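Local coordinates for protein peroxin 22 (Pichia angusta, PDB 5NKZ) that binds the ubiquitin-conjugating enzyme Pex4p, with which it forms a complex that builds K48-linked ubiquitin chains, and is probably involved in peroxisome biogenesis, at residues 30-35 against 101-106; 34-39 against 57-62. One frame throughout, in Å; residues are numbered along the deposited sequence.

Contact 1. Residues 30-35 against 101-106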
# COMPACT_ATOMS: atom_id res chain seq x y z
N GLN C 30 -11.63 15.59 5.68
CA GLN C 30 -13.02 15.25 6.01
C GLN C 30 -13.32 13.87 5.41
O GLN C 30 -14.06 13.78 4.42
CB GLN C 30 -13.95 16.38 5.41
CG GLN C 30 -15.47 16.30 5.62
CD GLN C 30 -16.30 16.76 4.39
OE1 GLN C 30 -17.53 16.63 4.34
NE2 GLN C 30 -15.61 17.30 3.40
N SER C 31 -12.75 12.78 5.95
CA SER C 31 -12.59 11.48 5.18
C SER C 31 -13.87 10.69 4.95
O SER C 31 -14.47 10.27 5.90
CB SER C 31 -11.61 10.56 5.92
OG SER C 31 -10.28 11.01 5.76
N VAL C 32 -14.27 10.46 3.70
CA VAL C 32 -15.53 9.78 3.43
C VAL C 32 -15.33 8.69 2.39
O VAL C 32 -14.69 8.90 1.34
CB VAL C 32 -16.63 10.79 2.94
CG1 VAL C 32 -17.99 10.10 2.68
CG2 VAL C 32 -16.72 11.99 3.87
N SER C 33 -15.88 7.51 2.70
CA SER C 33 -15.96 6.42 1.73
C SER C 33 -17.37 6.38 1.18
O SER C 33 -18.33 6.26 1.94
CB SER C 33 -15.57 5.05 2.36
OG SER C 33 -14.16 4.93 2.59
N LEU C 34 -17.52 6.44 -0.13
CA LEU C 34 -18.84 6.46 -0.72
C LEU C 34 -19.06 5.26 -1.57
O LEU C 34 -18.39 5.11 -2.59
CB LEU C 34 -18.97 7.75 -1.57
CG LEU C 34 -20.28 7.99 -2.33
CD1 LEU C 34 -21.47 7.90 -1.38
CD2 LEU C 34 -20.21 9.34 -3.03
N VAL C 35 -19.99 4.39 -1.20
CA VAL C 35 -20.22 3.22 -2.05
C VAL C 35 -21.49 3.42 -2.83
O VAL C 35 -22.58 3.64 -2.25
CB VAL C 35 -20.13 1.80 -1.35
CG1 VAL C 35 -19.29 1.88 -0.07
CG2 VAL C 35 -21.48 1.14 -1.05
N ILE C 101 -16.11 8.69 7.70
CA ILE C 101 -17.54 8.62 7.35
C ILE C 101 -17.76 7.54 6.29
O ILE C 101 -17.01 7.47 5.31
CB ILE C 101 -18.09 10.00 6.87
CG1 ILE C 101 -17.93 11.09 7.97
CG2 ILE C 101 -19.57 9.91 6.46
CD1 ILE C 101 -17.20 12.35 7.54
N ASN C 102 -18.78 6.73 6.46
CA ASN C 102 -18.94 5.61 5.56
C ASN C 102 -20.36 5.61 5.10
O ASN C 102 -21.26 5.33 5.87
CB ASN C 102 -18.51 4.26 6.22
CG ASN C 102 -16.99 4.15 6.46
OD1 ASN C 102 -16.23 3.75 5.56
ND2 ASN C 102 -16.55 4.51 7.67
N LEU C 103 -20.56 5.98 3.84
CA LEU C 103 -21.88 6.06 3.24
C LEU C 103 -22.11 4.89 2.33
O LEU C 103 -21.37 4.70 1.35
CB LEU C 103 -22.02 7.32 2.42
CG LEU C 103 -21.65 8.60 3.14
CD1 LEU C 103 -21.67 9.70 2.08
CD2 LEU C 103 -22.62 8.86 4.29
N ILE C 104 -23.18 4.16 2.62
CA ILE C 104 -23.49 2.92 1.92
C ILE C 104 -24.94 2.55 2.23
O ILE C 104 -25.32 2.49 3.40
CB ILE C 104 -22.49 1.79 2.36
CG1 ILE C 104 -23.02 0.39 1.98
CG2 ILE C 104 -22.15 1.86 3.87
CD1 ILE C 104 -21.98 -0.72 1.94
N THR C 105 -25.76 2.34 1.21
CA THR C 105 -27.10 1.81 1.47
C THR C 105 -26.94 0.31 1.38
O THR C 105 -26.75 -0.23 0.28
CB THR C 105 -28.18 2.26 0.47
OG1 THR C 105 -27.68 2.10 -0.84
CG2 THR C 105 -28.57 3.70 0.67
N LEU C 106 -27.01 -0.36 2.53
CA LEU C 106 -26.92 -1.81 2.58
C LEU C 106 -28.15 -2.43 1.93
O LEU C 106 -28.03 -3.46 1.27
CB LEU C 106 -26.77 -2.32 4.02
CG LEU C 106 -25.51 -1.86 4.78
CD1 LEU C 106 -25.66 -1.96 6.30
CD2 LEU C 106 -24.31 -2.64 4.33

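Contact 2. Residues 34-39 against 57-62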
# COMPACT_ATOMS: atom_id res chain seq x y z
N LEU C 34 -17.52 6.44 -0.13
CA LEU C 34 -18.84 6.46 -0.72
C LEU C 34 -19.06 5.26 -1.57
O LEU C 34 -18.39 5.11 -2.59
CB LEU C 34 -18.97 7.75 -1.57
CG LEU C 34 -20.28 7.99 -2.33
CD1 LEU C 34 -21.47 7.90 -1.38
CD2 LEU C 34 -20.21 9.34 -3.03
N VAL C 35 -19.99 4.39 -1.20
CA VAL C 35 -20.22 3.22 -2.05
C VAL C 35 -21.49 3.42 -2.83
O VAL C 35 -22.58 3.64 -2.25
CB VAL C 35 -20.13 1.80 -1.35
CG1 VAL C 35 -19.29 1.88 -0.07
CG2 VAL C 35 -21.48 1.14 -1.05
N LEU C 36 -21.30 3.33 -4.15
CA LEU C 36 -22.35 3.57 -5.14
C LEU C 36 -22.73 2.27 -5.85
O LEU C 36 -21.93 1.71 -6.58
CB LEU C 36 -21.89 4.61 -6.17
CG LEU C 36 -21.43 5.97 -5.63
CD1 LEU C 36 -20.82 6.85 -6.72
CD2 LEU C 36 -22.57 6.66 -4.90
N THR C 37 -23.94 1.79 -5.58
CA THR C 37 -24.65 0.91 -6.51
C THR C 37 -25.25 1.74 -7.65
O THR C 37 -25.37 2.94 -7.55
CB THR C 37 -25.82 0.19 -5.79
OG1 THR C 37 -26.71 1.16 -5.20
CG2 THR C 37 -25.30 -0.70 -4.70
N GLN C 38 -25.63 1.06 -8.74
CA GLN C 38 -26.56 1.57 -9.75
C GLN C 38 -27.59 2.59 -9.23
O GLN C 38 -27.66 3.70 -9.75
CB GLN C 38 -27.31 0.37 -10.37
CG GLN C 38 -26.54 -0.26 -11.50
CD GLN C 38 -27.04 0.13 -12.88
OE1 GLN C 38 -27.55 1.24 -13.09
NE2 GLN C 38 -26.88 -0.79 -13.84
N LYS C 39 -28.30 2.26 -8.17
CA LYS C 39 -29.38 3.08 -7.65
C LYS C 39 -28.78 4.26 -6.94
O LYS C 39 -29.12 5.39 -7.24
CB LYS C 39 -30.27 2.30 -6.70
CG LYS C 39 -31.08 1.20 -7.40
CD LYS C 39 -30.30 -0.11 -7.61
CE LYS C 39 -31.13 -1.39 -7.48
NZ LYS C 39 -30.36 -2.40 -6.69
N VAL C 57 -14.54 6.79 -3.66
CA VAL C 57 -15.73 6.14 -4.17
C VAL C 57 -15.48 4.65 -4.49
O VAL C 57 -14.52 4.29 -5.20
CB VAL C 57 -16.22 6.85 -5.45
CG1 VAL C 57 -17.22 6.01 -6.24
CG2 VAL C 57 -16.84 8.21 -5.12
N ILE C 58 -16.41 3.81 -4.06
CA ILE C 58 -16.34 2.39 -4.26
C ILE C 58 -17.54 1.93 -5.11
O ILE C 58 -18.69 1.96 -4.66
CB ILE C 58 -16.29 1.70 -2.86
CG1 ILE C 58 -15.14 2.32 -2.04
CG2 ILE C 58 -16.11 0.17 -2.97
CD1 ILE C 58 -15.29 2.13 -0.55
N LEU C 59 -17.28 1.48 -6.33
CA LEU C 59 -18.38 1.03 -7.20
C LEU C 59 -18.73 -0.44 -6.97
O LEU C 59 -17.86 -1.31 -6.93
CB LEU C 59 -18.05 1.26 -8.68
CG LEU C 59 -17.54 2.67 -8.97
CD1 LEU C 59 -16.82 2.68 -10.31
CD2 LEU C 59 -18.65 3.71 -8.91
N HIS C 60 -20.03 -0.68 -6.82
CA HIS C 60 -20.61 -2.02 -6.91
C HIS C 60 -20.11 -2.68 -8.20
O HIS C 60 -19.73 -1.98 -9.15
CB HIS C 60 -22.13 -1.87 -6.96
CG HIS C 60 -22.90 -3.05 -6.47
ND1 HIS C 60 -23.74 -3.77 -7.29
CD2 HIS C 60 -23.01 -3.60 -5.24
CE1 HIS C 60 -24.31 -4.74 -6.60
NE2 HIS C 60 -23.88 -4.66 -5.35
N PRO C 61 -20.10 -4.03 -8.24
CA PRO C 61 -19.83 -4.73 -9.50
C PRO C 61 -20.76 -4.27 -10.63
O PRO C 61 -20.33 -4.20 -11.77
CB PRO C 61 -20.10 -6.20 -9.16
CG PRO C 61 -19.93 -6.30 -7.70
CD PRO C 61 -20.24 -4.97 -7.12
N SER C 62 -22.02 -3.97 -10.29
CA SER C 62 -23.03 -3.51 -11.28
C SER C 62 -22.59 -2.27 -12.05
O SER C 62 -22.98 -2.11 -13.19
CB SER C 62 -24.36 -3.17 -10.60
OG SER C 62 -24.28 -1.88 -9.99

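Contact 1. Residues 30-35 against 101-106
V32 packs its two methyls against two residues of the neighbouring strand. CG1 lies anti to the backbone N (chi1 -178°) and meets L103 CD1 at 3.7 Å. CG2 meets I101 CD1 at 3.7 Å. An alanine here would probably leave the I101 and L103 methyls without these partners and open a gap on this face of the sheet. L34 adds to the same face: its CD1 lies 3.9 Å from L103 CB. The backbones run parallel and are joined by a ladder of four bonds. S33 gives its N-H to I101 O (2.8 Å) and takes that of L103 on its own O (2.9 Å). On the opposite face, S33 and N102 both touch L94 of helix 87-97. S33 OG is hydrogen-bonded to S99 OG, and N102 ND2 to the backbone O of S99 and of D122. V35 CG2 continues the packing against I104 CG1. The contact is looser at S31, partly exposed, which touches 101-106 through its backbone O, the acceptor of the I101 N-H. Beyond I104, T105 and the exposed L106 do not touch 30-35. A parallel sheet of order 3-2-1-4-5 with helices on both faces is characteristic of a Rossmann-like alpha/beta fold.

Contact 2. Residues 34-39 against 57-62
L34 and V57 run alongside each other on one face of the sheet, with L34 CD2 4.1 Å from V57 CG2. L34 O takes the N-H of I58 at 2.8 Å, the donor standing 26° out of the carbonyl plane. V35 faces the other side of the sheet. Its CG1 meets I58 CD1 at 4.0 Å, and L94 of helix 87-97 touches both residues. L36 returns to the face of L34. Its CD1 reaches V57 CG1 at 3.7 Å, while F68 of helix 65-71 packs on L36 and L59. The L36 backbone is bonded both ways: its N-H goes to I58 O (3.0 Å) and its O receives the N-H of H60 (3.1 Å). At T37 the strand has ended. T37 CG2 sits over one face of the H60 imidazole, offset toward the rim and 4.0 Å from the ring centroid, in a CH-pi contact. H60 CG is anti to its backbone N (chi1 -155°), which brings it to 3.8 Å from T37 CG2. P61 CD lies against the opposite face, also displaced toward the rim. H60 NE2 is hydrogen-bonded to E87 OE1, which should help to fix the ring's rotation, and T37 OG1 to D40 OD2. Q38 N makes a long, weak bond to S62 OG, and that hydroxyl also has a weak bond with H60 ND1. Two adjacent parallel strands, 32-36 and 55-59, linked through helix 46-51 make a beta-alpha-beta unit.

From the N terminus the chain first lays down strand 32-36, which serves both contacts. It then passes through helix 46-51 and returns as strand 55-59, so contact 2 closes the shorter loop, with 17 residues between its segments. Helix 65-71, strand 81-83 and helix 87-97 follow before strand 101-103 comes back on the other side of strand 32-36. Contact 1 thus closes a loop with 65 intervening residues, which holds 57-62 and the whole of the shorter loop. The two start from the same strand, sharing L34 and V35. They also touch directly, S33 CB lying 4.1 Å from I58 CD1. Together they place strand 32-36 at the middle of the parallel sheet.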